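Beta 1-3 glucanase (Clostridium beijerinckii NCIMB 8052, PDB 5H4E) probably hydrolyses beta-1,3-glucans, as expected of a glycoside hydrolase family 64 (GH64) beta-1,3-glucanase domain. Local coordinates at residues Met186-Asn191 / Ala334-Asp339; Pro194-Ser199 / Gln220-Tyr225; Lys198-Ser203 / Tyr207-Gly212; His224-Tyr229 / Gln280-Gly285. All coordinates share one frame; numbering follows the deposited sequence.

Contact 1 of 4, residues Met186-Asn191 / Ala334-Asp339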
# COMPACT_ATOMS: atom_id res chain seq x y z
N MET A 186 -7.62 -8.27 15.20
CA MET A 186 -8.54 -9.18 14.53
C MET A 186 -9.93 -9.18 15.18
O MET A 186 -10.95 -9.04 14.51
CB MET A 186 -8.00 -10.60 14.54
CG MET A 186 -6.69 -10.81 13.82
SD MET A 186 -6.91 -10.75 12.06
CE MET A 186 -5.44 -11.61 11.51
N ASN A 187 -9.95 -9.37 16.50
CA ASN A 187 -11.21 -9.42 17.23
C ASN A 187 -11.95 -8.09 17.18
O ASN A 187 -13.16 -8.05 16.94
CB ASN A 187 -10.97 -9.83 18.68
CG ASN A 187 -10.49 -11.28 18.80
OD1 ASN A 187 -10.81 -12.13 17.96
ND2 ASN A 187 -9.74 -11.56 19.86
N ALA A 188 -11.23 -6.99 17.42
CA ALA A 188 -11.83 -5.66 17.37
C ALA A 188 -12.40 -5.37 16.00
O ALA A 188 -13.49 -4.81 15.89
CB ALA A 188 -10.82 -4.60 17.74
N TYR A 189 -11.67 -5.72 14.94
CA TYR A 189 -12.17 -5.50 13.58
C TYR A 189 -13.54 -6.15 13.40
O TYR A 189 -14.49 -5.50 12.96
CB TYR A 189 -11.17 -6.04 12.53
CG TYR A 189 -11.66 -5.85 11.10
CD1 TYR A 189 -12.56 -6.74 10.53
CD2 TYR A 189 -11.23 -4.77 10.33
CE1 TYR A 189 -13.02 -6.57 9.25
CE2 TYR A 189 -11.69 -4.59 9.04
CZ TYR A 189 -12.59 -5.50 8.50
OH TYR A 189 -13.07 -5.34 7.22
N LYS A 190 -13.64 -7.43 13.73
CA LYS A 190 -14.87 -8.19 13.54
C LYS A 190 -16.05 -7.52 14.27
O LYS A 190 -17.15 -7.42 13.72
CB LYS A 190 -14.68 -9.64 14.02
CG LYS A 190 -15.88 -10.58 13.82
CD LYS A 190 -16.32 -10.71 12.34
CE LYS A 190 -15.29 -11.41 11.45
NZ LYS A 190 -15.11 -12.89 11.70
N ASN A 191 -15.80 -7.03 15.48
CA ASN A 191 -16.84 -6.37 16.27
C ASN A 191 -17.18 -4.95 15.81
O ASN A 191 -18.27 -4.46 16.08
CB ASN A 191 -16.41 -6.33 17.74
CG ASN A 191 -16.48 -7.70 18.39
OD1 ASN A 191 -17.49 -8.41 18.26
ND2 ASN A 191 -15.42 -8.09 19.09
N ALA A 334 -10.61 0.75 5.73
CA ALA A 334 -9.59 1.78 5.87
C ALA A 334 -9.72 2.50 7.21
O ALA A 334 -8.74 2.72 7.91
CB ALA A 334 -9.67 2.78 4.72
N LYS A 335 -10.95 2.88 7.53
CA LYS A 335 -11.22 3.60 8.78
C LYS A 335 -10.74 2.80 10.00
O LYS A 335 -10.17 3.38 10.93
CB LYS A 335 -12.71 3.93 8.89
CG LYS A 335 -13.20 4.47 10.25
CD LYS A 335 -12.49 5.76 10.72
CE LYS A 335 -13.27 6.41 11.90
NZ LYS A 335 -12.56 7.59 12.48
N PHE A 336 -10.94 1.48 10.00
CA PHE A 336 -10.45 0.69 11.12
C PHE A 336 -8.94 0.88 11.36
O PHE A 336 -8.49 1.03 12.50
CB PHE A 336 -10.75 -0.81 10.94
CG PHE A 336 -10.46 -1.62 12.18
CD1 PHE A 336 -9.26 -2.30 12.33
CD2 PHE A 336 -11.36 -1.63 13.24
CE1 PHE A 336 -8.98 -3.01 13.50
CE2 PHE A 336 -11.10 -2.33 14.40
CZ PHE A 336 -9.90 -3.02 14.53
N TRP A 337 -8.14 0.87 10.29
CA TRP A 337 -6.69 0.95 10.50
C TRP A 337 -6.31 2.35 10.99
O TRP A 337 -5.45 2.50 11.85
CB TRP A 337 -5.93 0.50 9.22
CG TRP A 337 -6.44 -0.87 8.87
CD1 TRP A 337 -7.15 -1.24 7.76
CD2 TRP A 337 -6.40 -2.03 9.72
NE1 TRP A 337 -7.53 -2.56 7.87
CE2 TRP A 337 -7.08 -3.06 9.06
CE3 TRP A 337 -5.83 -2.29 10.98
CZ2 TRP A 337 -7.21 -4.33 9.61
CZ3 TRP A 337 -5.98 -3.53 11.53
CH2 TRP A 337 -6.66 -4.55 10.84
N HIS A 338 -7.00 3.37 10.50
CA HIS A 338 -6.78 4.71 11.01
C HIS A 338 -7.07 4.75 12.51
O HIS A 338 -6.33 5.37 13.27
CB HIS A 338 -7.63 5.74 10.26
CG HIS A 338 -7.13 6.01 8.87
ND1 HIS A 338 -6.09 6.88 8.61
CD2 HIS A 338 -7.51 5.50 7.67
CE1 HIS A 338 -5.86 6.90 7.31
NE2 HIS A 338 -6.70 6.07 6.72
N ASP A 339 -8.12 4.05 12.93
CA ASP A 339 -8.52 4.07 14.33
C ASP A 339 -7.58 3.24 15.19
O ASP A 339 -7.65 3.28 16.42
CB ASP A 339 -9.96 3.58 14.51
CG ASP A 339 -10.99 4.62 14.10
OD1 ASP A 339 -10.64 5.81 13.96
OD2 ASP A 339 -12.17 4.24 13.93
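Tyr189 and Phe336 hold together an aromatic helix-helix packing in which helix 182-192 meets helix 332-339 of the GH64 domain. The short helical segments run closer to antiparallel than parallel, at 133°, and their axes stay 10.9 Å apart, a wide spacing that the aromatic side chains bridge. The tight part lies where Phe336 presses against the backbone of the other helix: its CZ is 3.3 Å from Tyr189 N, and Tyr189 CA sits over one ring face as a CH-pi contact, 3.8 Å from the ring centroid. The Tyr189 ring itself comes edge first toward the face of Phe336, a T-shaped pair with planes at 75° and centroids 5.3 Å apart. Both residues carry CG anti to the backbone N (chi1 179° for Tyr189), which lets the two rings reach each other between the helices. Trp337 closes this buried side less tightly, its CZ2 lying 4.1 Å from Tyr189 CD2. Beyond the rings, Tyr189 OH is hydrogen-bonded to the carbonyl of Phe197, so the polar end of a buried residue is satisfied. The other flank is looser and partly exposed: there, within 186-191, Ala188 points its CB at the partner segment, while Asn187 and Lys190 turn out to solvent. Ala188 CB meets the edge of the Phe336 ring, in its plane, 3.7 Å from CZ.

Contact 2 of 4, residues Pro194-Ser199 / Gln220-Tyr225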
# COMPACT_ATOMS: atom_id res chain seq x y z
N PRO A 194 -19.22 -2.56 9.78
CA PRO A 194 -20.55 -2.93 9.28
C PRO A 194 -20.55 -4.31 8.66
O PRO A 194 -19.50 -4.84 8.29
CB PRO A 194 -20.84 -1.85 8.23
CG PRO A 194 -20.01 -0.68 8.65
CD PRO A 194 -18.76 -1.27 9.22
N ALA A 195 -21.74 -4.90 8.54
CA ALA A 195 -21.87 -6.28 8.09
C ALA A 195 -21.12 -6.59 6.80
O ALA A 195 -20.51 -7.64 6.68
CB ALA A 195 -23.35 -6.63 7.92
N GLU A 196 -21.18 -5.68 5.82
CA GLU A 196 -20.53 -5.92 4.53
C GLU A 196 -19.03 -6.17 4.64
O GLU A 196 -18.43 -6.81 3.77
CB GLU A 196 -20.78 -4.75 3.57
CG GLU A 196 -22.23 -4.53 3.21
CD GLU A 196 -22.92 -3.51 4.12
OE1 GLU A 196 -22.41 -3.23 5.22
OE2 GLU A 196 -23.98 -2.99 3.71
N PHE A 197 -18.41 -5.65 5.70
CA PHE A 197 -16.96 -5.72 5.83
C PHE A 197 -16.45 -6.83 6.72
O PHE A 197 -15.25 -7.07 6.78
CB PHE A 197 -16.42 -4.38 6.35
CG PHE A 197 -16.54 -3.27 5.36
CD1 PHE A 197 -15.50 -3.00 4.48
CD2 PHE A 197 -17.71 -2.53 5.28
CE1 PHE A 197 -15.61 -1.99 3.55
CE2 PHE A 197 -17.83 -1.52 4.34
CZ PHE A 197 -16.77 -1.25 3.47
N LYS A 198 -17.36 -7.51 7.42
CA LYS A 198 -16.97 -8.46 8.45
C LYS A 198 -16.26 -9.71 7.91
O LYS A 198 -15.30 -10.19 8.51
CB LYS A 198 -18.19 -8.89 9.29
CG LYS A 198 -18.72 -7.79 10.20
CD LYS A 198 -19.61 -8.38 11.30
CE LYS A 198 -20.12 -7.31 12.26
NZ LYS A 198 -21.25 -6.58 11.67
N SER A 199 -16.73 -10.24 6.78
CA SER A 199 -16.18 -11.51 6.29
C SER A 199 -14.86 -11.31 5.54
O SER A 199 -14.31 -12.26 4.99
CB SER A 199 -17.18 -12.25 5.40
OG SER A 199 -17.35 -11.62 4.14
N GLN A 220 -18.13 -10.45 -6.59
CA GLN A 220 -18.51 -10.84 -5.23
C GLN A 220 -19.77 -10.12 -4.73
O GLN A 220 -20.30 -9.24 -5.40
CB GLN A 220 -17.35 -10.58 -4.28
CG GLN A 220 -16.16 -11.47 -4.52
CD GLN A 220 -16.32 -12.80 -3.84
OE1 GLN A 220 -16.54 -12.87 -2.63
NE2 GLN A 220 -16.24 -13.87 -4.62
N ALA A 221 -20.23 -10.50 -3.54
CA ALA A 221 -21.49 -10.01 -2.97
C ALA A 221 -21.59 -8.48 -2.89
O ALA A 221 -22.66 -7.92 -3.11
CB ALA A 221 -21.70 -10.61 -1.59
N ASN A 222 -20.48 -7.82 -2.59
CA ASN A 222 -20.50 -6.37 -2.38
C ASN A 222 -19.97 -5.56 -3.56
O ASN A 222 -19.47 -4.44 -3.39
CB ASN A 222 -19.71 -6.02 -1.12
CG ASN A 222 -20.17 -6.81 0.09
OD1 ASN A 222 -19.38 -7.52 0.72
ND2 ASN A 222 -21.45 -6.70 0.43
N ALA A 223 -20.10 -6.14 -4.75
CA ALA A 223 -19.56 -5.57 -5.98
C ALA A 223 -20.10 -4.19 -6.28
O ALA A 223 -19.46 -3.41 -7.01
CB ALA A 223 -19.86 -6.50 -7.15
N HIS A 224 -21.28 -3.88 -5.75
CA HIS A 224 -21.95 -2.63 -6.07
C HIS A 224 -22.12 -1.72 -4.85
O HIS A 224 -22.97 -0.83 -4.85
CB HIS A 224 -23.30 -2.94 -6.71
CG HIS A 224 -23.19 -3.75 -7.96
ND1 HIS A 224 -22.77 -3.21 -9.16
CD2 HIS A 224 -23.37 -5.07 -8.18
CE1 HIS A 224 -22.72 -4.16 -10.07
NE2 HIS A 224 -23.09 -5.30 -9.51
N TYR A 225 -21.29 -1.94 -3.84
CA TYR A 225 -21.42 -1.25 -2.55
C TYR A 225 -21.47 0.27 -2.69
O TYR A 225 -22.24 0.93 -2.00
CB TYR A 225 -20.26 -1.67 -1.63
CG TYR A 225 -20.27 -1.00 -0.26
CD1 TYR A 225 -21.28 -1.27 0.65
CD2 TYR A 225 -19.26 -0.13 0.11
CE1 TYR A 225 -21.30 -0.65 1.91
CE2 TYR A 225 -19.26 0.47 1.36
CZ TYR A 225 -20.27 0.21 2.24
OH TYR A 225 -20.25 0.83 3.47
O HOH W 1 -21.86 -0.39 5.48
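A partly buried aromatic contact joins the short, weakly bonded helical turn at about 195-198 to the loop that leads into helix 227-236, with Phe197 and Tyr225 at its centre. The Phe197 ring points its edge at the face of Tyr225 in an offset edge-to-face pair; the planes are nearly perpendicular, at 87°, and the centroids lie 5.3 Å apart. Phe197 CE2 and CZ do the touching, CE2 3.7 Å from Tyr225 CZ, and the phenol oxygen of Tyr225 lies in the plane of the Phe197 ring at its edge. In Tyr225, CG stands opposite the backbone N, and the ring extends from its loop to the helical turn. That loop is built from two successive type I beta turns, Gln220 to Ala223 and Asn222 to Tyr225, which present Asn222 and Tyr225 to the same helical turn. Glu196, partly exposed, comes up to the ring: its chain bends at chi2 (93°), bringing CD to 4.0 Å from Tyr225 CE1, with the carboxylate and ring planes 63° apart. A water links the two polar ends, donating a hydrogen bond to Glu196 OE1 at 2.9 Å and lying 2.8 Å from Tyr225 OH. The same hydroxyl is also bonded to the backbone N of Ala330, so two partners grip it. Phe216 lies against both rings, and Phe333 of helix 332-339 packs on Phe197.

Contact 3 of 4, residues Lys198-Ser203 / Tyr207-Gly212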
# COMPACT_ATOMS: atom_id res chain seq x y z
N LYS A 198 -17.36 -7.51 7.42
CA LYS A 198 -16.97 -8.46 8.45
C LYS A 198 -16.26 -9.71 7.91
O LYS A 198 -15.30 -10.19 8.51
CB LYS A 198 -18.19 -8.89 9.29
CG LYS A 198 -18.72 -7.79 10.20
CD LYS A 198 -19.61 -8.38 11.30
CE LYS A 198 -20.12 -7.31 12.26
NZ LYS A 198 -21.25 -6.58 11.67
N SER A 199 -16.73 -10.24 6.78
CA SER A 199 -16.18 -11.51 6.29
C SER A 199 -14.86 -11.31 5.54
O SER A 199 -14.31 -12.26 4.99
CB SER A 199 -17.18 -12.25 5.40
OG SER A 199 -17.35 -11.62 4.14
N LEU A 200 -14.35 -10.09 5.54
CA LEU A 200 -13.00 -9.85 5.02
C LEU A 200 -11.97 -10.52 5.92
O LEU A 200 -10.84 -10.77 5.50
CB LEU A 200 -12.71 -8.34 4.92
CG LEU A 200 -13.53 -7.62 3.85
CD1 LEU A 200 -13.22 -6.10 3.83
CD2 LEU A 200 -13.32 -8.25 2.47
N VAL A 201 -12.38 -10.80 7.16
CA VAL A 201 -11.53 -11.48 8.12
C VAL A 201 -11.36 -12.95 7.79
O VAL A 201 -12.34 -13.69 7.70
CB VAL A 201 -12.11 -11.40 9.55
CG1 VAL A 201 -11.22 -12.14 10.54
CG2 VAL A 201 -12.30 -9.97 9.96
N HIS A 202 -10.11 -13.37 7.60
CA HIS A 202 -9.78 -14.79 7.54
C HIS A 202 -8.85 -15.07 8.70
O HIS A 202 -8.43 -14.14 9.38
CB HIS A 202 -9.12 -15.15 6.19
CG HIS A 202 -10.05 -15.03 5.02
ND1 HIS A 202 -10.34 -16.08 4.17
CD2 HIS A 202 -10.78 -13.98 4.58
CE1 HIS A 202 -11.19 -15.67 3.25
NE2 HIS A 202 -11.48 -14.40 3.47
N SER A 203 -8.51 -16.34 8.92
CA SER A 203 -7.68 -16.66 10.07
C SER A 203 -6.25 -16.14 9.89
O SER A 203 -5.58 -15.80 10.87
CB SER A 203 -7.68 -18.18 10.32
OG SER A 203 -7.08 -18.86 9.23
N TYR A 207 -8.52 -9.25 4.40
CA TYR A 207 -8.38 -8.71 3.05
C TYR A 207 -8.96 -7.33 2.96
O TYR A 207 -10.02 -7.05 3.51
CB TYR A 207 -9.05 -9.64 2.03
CG TYR A 207 -8.32 -10.95 1.94
CD1 TYR A 207 -7.17 -11.06 1.17
CD2 TYR A 207 -8.75 -12.07 2.65
CE1 TYR A 207 -6.47 -12.24 1.10
CE2 TYR A 207 -8.04 -13.27 2.59
CZ TYR A 207 -6.91 -13.35 1.81
OH TYR A 207 -6.20 -14.52 1.73
N ALA A 208 -8.26 -6.44 2.28
CA ALA A 208 -8.88 -5.20 1.85
C ALA A 208 -10.08 -5.54 0.97
O ALA A 208 -10.15 -6.65 0.39
CB ALA A 208 -7.86 -4.32 1.13
N PRO A 209 -11.06 -4.62 0.87
CA PRO A 209 -12.35 -4.92 0.22
C PRO A 209 -12.26 -5.58 -1.16
O PRO A 209 -12.93 -6.59 -1.39
CB PRO A 209 -13.00 -3.54 0.11
CG PRO A 209 -12.53 -2.83 1.35
CD PRO A 209 -11.07 -3.29 1.51
N ALA A 210 -11.47 -5.02 -2.06
CA ALA A 210 -11.40 -5.57 -3.40
C ALA A 210 -10.04 -6.18 -3.66
O ALA A 210 -9.57 -6.20 -4.80
CB ALA A 210 -11.72 -4.51 -4.42
N SER A 211 -9.40 -6.69 -2.61
CA SER A 211 -8.10 -7.33 -2.78
C SER A 211 -8.18 -8.79 -2.37
O SER A 211 -8.92 -9.14 -1.45
CB SER A 211 -7.02 -6.62 -1.96
OG SER A 211 -5.77 -7.31 -2.05
N GLY A 212 -7.43 -9.65 -3.07
CA GLY A 212 -7.32 -11.05 -2.70
C GLY A 212 -8.67 -11.74 -2.68
O GLY A 212 -9.38 -11.72 -3.68
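The carbonyl oxygen of Leu200 accepts the backbone N-H of Tyr207 across 3.0 Å, tying the loop after helix 195-198 to the short strand 206-207. The bond is fairly straight at the hydrogen, 160°, but Tyr207 N stands above the carbonyl plane, 36° out of it. It closes a loop of six residues, 201-206, with the CA atoms of Leu200 and Tyr207 5.2 Å apart. On one side of this bond the rings of His202 and Tyr207 meet as an edge-to-face pair, planes at 88° and centroids 4.8 Å apart. Tyr207 offers the edge: its CE2 lies over one face of the imidazole, toward the rim, and CD2 comes within 3.4 Å of His202 CD2. On the other side Leu200 wraps its aliphatic branch round the carbonyl of Tyr207, CB 3.3 Å and CD1 3.4 Å from Tyr207 O. The same CD1 reaches Pro209, at 3.9 Å from its CA. Further out, Pro209 packs on Phe333 of helix 332-339, and Leu200 on Tyr189 of helix 182-192. The contact's chemistry is therefore uneven: one carbonyl is paired by a backbone bond, whereas Tyr207 O is buried against hydrocarbon with no polar partner in the model, probably at some energetic cost.

Contact 4 of 4, residues His224-Tyr229 / Gln280-Gly285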
# COMPACT_ATOMS: atom_id res chain seq x y z
N HIS A 224 -21.28 -3.88 -5.75
CA HIS A 224 -21.95 -2.63 -6.07
C HIS A 224 -22.12 -1.72 -4.85
O HIS A 224 -22.97 -0.83 -4.85
CB HIS A 224 -23.30 -2.94 -6.71
CG HIS A 224 -23.19 -3.75 -7.96
ND1 HIS A 224 -22.77 -3.21 -9.16
CD2 HIS A 224 -23.37 -5.07 -8.18
CE1 HIS A 224 -22.72 -4.16 -10.07
NE2 HIS A 224 -23.09 -5.30 -9.51
N TYR A 225 -21.29 -1.94 -3.84
CA TYR A 225 -21.42 -1.25 -2.55
C TYR A 225 -21.47 0.27 -2.69
O TYR A 225 -22.24 0.93 -2.00
CB TYR A 225 -20.26 -1.67 -1.63
CG TYR A 225 -20.27 -1.00 -0.26
CD1 TYR A 225 -21.28 -1.27 0.65
CD2 TYR A 225 -19.26 -0.13 0.11
CE1 TYR A 225 -21.30 -0.65 1.91
CE2 TYR A 225 -19.26 0.47 1.36
CZ TYR A 225 -20.27 0.21 2.24
OH TYR A 225 -20.25 0.83 3.47
N PHE A 226 -20.67 0.84 -3.57
CA PHE A 226 -20.61 2.30 -3.68
C PHE A 226 -21.53 2.90 -4.74
O PHE A 226 -21.60 4.11 -4.88
CB PHE A 226 -19.19 2.76 -3.97
CG PHE A 226 -18.33 2.93 -2.74
CD1 PHE A 226 -18.43 4.08 -1.97
CD2 PHE A 226 -17.41 1.96 -2.38
CE1 PHE A 226 -17.64 4.25 -0.84
CE2 PHE A 226 -16.62 2.12 -1.25
CZ PHE A 226 -16.74 3.27 -0.48
N ASP A 227 -22.23 2.05 -5.49
CA ASP A 227 -22.92 2.48 -6.71
C ASP A 227 -23.96 3.59 -6.52
O ASP A 227 -23.96 4.57 -7.26
CB ASP A 227 -23.60 1.28 -7.37
CG ASP A 227 -22.62 0.36 -8.07
OD1 ASP A 227 -21.42 0.39 -7.73
OD2 ASP A 227 -23.06 -0.37 -8.99
N SER A 228 -24.85 3.42 -5.56
CA SER A 228 -25.90 4.42 -5.35
C SER A 228 -25.30 5.78 -4.96
O SER A 228 -25.77 6.83 -5.41
CB SER A 228 -26.89 3.96 -4.30
OG SER A 228 -27.83 5.01 -4.06
N TYR A 229 -24.25 5.74 -4.13
CA TYR A 229 -23.59 6.97 -3.67
C TYR A 229 -22.92 7.63 -4.85
O TYR A 229 -23.05 8.84 -5.04
CB TYR A 229 -22.60 6.65 -2.54
CG TYR A 229 -21.77 7.81 -1.98
CD1 TYR A 229 -22.37 9.02 -1.62
CD2 TYR A 229 -20.40 7.68 -1.79
CE1 TYR A 229 -21.62 10.07 -1.10
CE2 TYR A 229 -19.64 8.72 -1.26
CZ TYR A 229 -20.26 9.92 -0.91
OH TYR A 229 -19.53 10.97 -0.39
N GLN A 280 -15.30 -0.83 -7.76
CA GLN A 280 -13.93 -1.33 -7.74
C GLN A 280 -12.94 -0.19 -7.98
O GLN A 280 -11.89 -0.15 -7.38
CB GLN A 280 -13.71 -2.43 -8.79
CG GLN A 280 -14.44 -3.73 -8.47
CD GLN A 280 -15.94 -3.61 -8.60
OE1 GLN A 280 -16.45 -3.11 -9.61
NE2 GLN A 280 -16.66 -4.02 -7.56
N GLU A 281 -13.29 0.74 -8.86
CA GLU A 281 -12.39 1.84 -9.14
C GLU A 281 -12.24 2.77 -7.93
O GLU A 281 -11.17 3.33 -7.71
CB GLU A 281 -12.87 2.62 -10.37
CG GLU A 281 -12.50 1.90 -11.65
CD GLU A 281 -13.18 2.45 -12.89
OE1 GLU A 281 -14.30 3.00 -12.77
OE2 GLU A 281 -12.60 2.32 -13.99
N VAL A 282 -13.31 2.93 -7.16
CA VAL A 282 -13.22 3.69 -5.92
C VAL A 282 -12.26 3.00 -4.94
O VAL A 282 -11.31 3.60 -4.44
CB VAL A 282 -14.61 3.88 -5.28
CG1 VAL A 282 -14.49 4.34 -3.80
CG2 VAL A 282 -15.42 4.87 -6.09
N LEU A 283 -12.51 1.72 -4.70
CA LEU A 283 -11.73 0.96 -3.72
C LEU A 283 -10.27 0.82 -4.10
O LEU A 283 -9.39 0.84 -3.23
CB LEU A 283 -12.36 -0.42 -3.52
CG LEU A 283 -13.71 -0.35 -2.84
CD1 LEU A 283 -14.41 -1.68 -2.89
CD2 LEU A 283 -13.53 0.12 -1.39
N LEU A 284 -10.01 0.71 -5.40
CA LEU A 284 -8.66 0.41 -5.87
C LEU A 284 -7.90 1.61 -6.40
O LEU A 284 -6.67 1.59 -6.48
CB LEU A 284 -8.72 -0.66 -6.95
CG LEU A 284 -9.25 -2.01 -6.46
CD1 LEU A 284 -9.47 -2.96 -7.64
CD2 LEU A 284 -8.32 -2.62 -5.44
N GLY A 285 -8.61 2.66 -6.78
CA GLY A 285 -7.97 3.87 -7.27
C GLY A 285 -7.40 3.71 -8.67
O GLY A 285 -6.53 4.46 -9.09
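The backbones of Phe226 and Val282 come no closer than 7.8 Å between CA atoms, where a type I beta turn from His224 to Asp227, leading into helix 227-236, faces helix 279-284. Side chains span that distance, and the Phe226 ring is the piece inserted between the two segments. Val282 lies over one face: its CG1 stands 3.9 Å from the ring centroid and only 9° off the ring normal, a centred CH-pi contact. The valine places this methyl there by holding CG1 anti to the backbone N (chi1 165°). Leu283 takes the edge instead, its CD2 lying near the ring plane 3.7 Å from Phe226 CE2. The opposite face of the ring is met by Tyr225 CE2 from the preceding residue, offset toward the rim, so Phe226 is sandwiched. The turn carries its own polar clasp, in which His224 ND1 donates to Asp227 OD2 at 2.9 Å, arriving from above the carboxylate plane with an angle of 146° at the hydrogen. Thr279 OG1 bonds both Phe226 N and Asp227 OD1, joining the turn to the beginning of helix 279-284. Gln280 NE2 reaches the carbonyls of Ala223 and Phe216. Helix 294-309 also packs on the aliphatic pair, Phe307 on Val282 and Asn308 on Leu283, while helix 227-236 leads on to the antiparallel sheet that begins with strand 242-246.

How the contacts relate
Contacts 2, 3 and 4 all fall within the loop of chain closed by contact 1, which joins helix 182-192 to helix 332-339. Contacts 2 and 3 overlap at Lys198 and Ser199, with centres about 10 Å apart; contact 4 takes over at His224 and Tyr225, its centre about 11 Å from that of contact 2. Tyr189 CD1 packs on Val201 CG2 between contacts 1 and 3, and Pro209 CB packs on Leu283 CD1 between contacts 3 and 4. Contacts 1 and 4 do not touch, their centres being about 20 Å apart. The four thus form one connected region of the glucanase domain, linking helices and loops largely through aromatic packing.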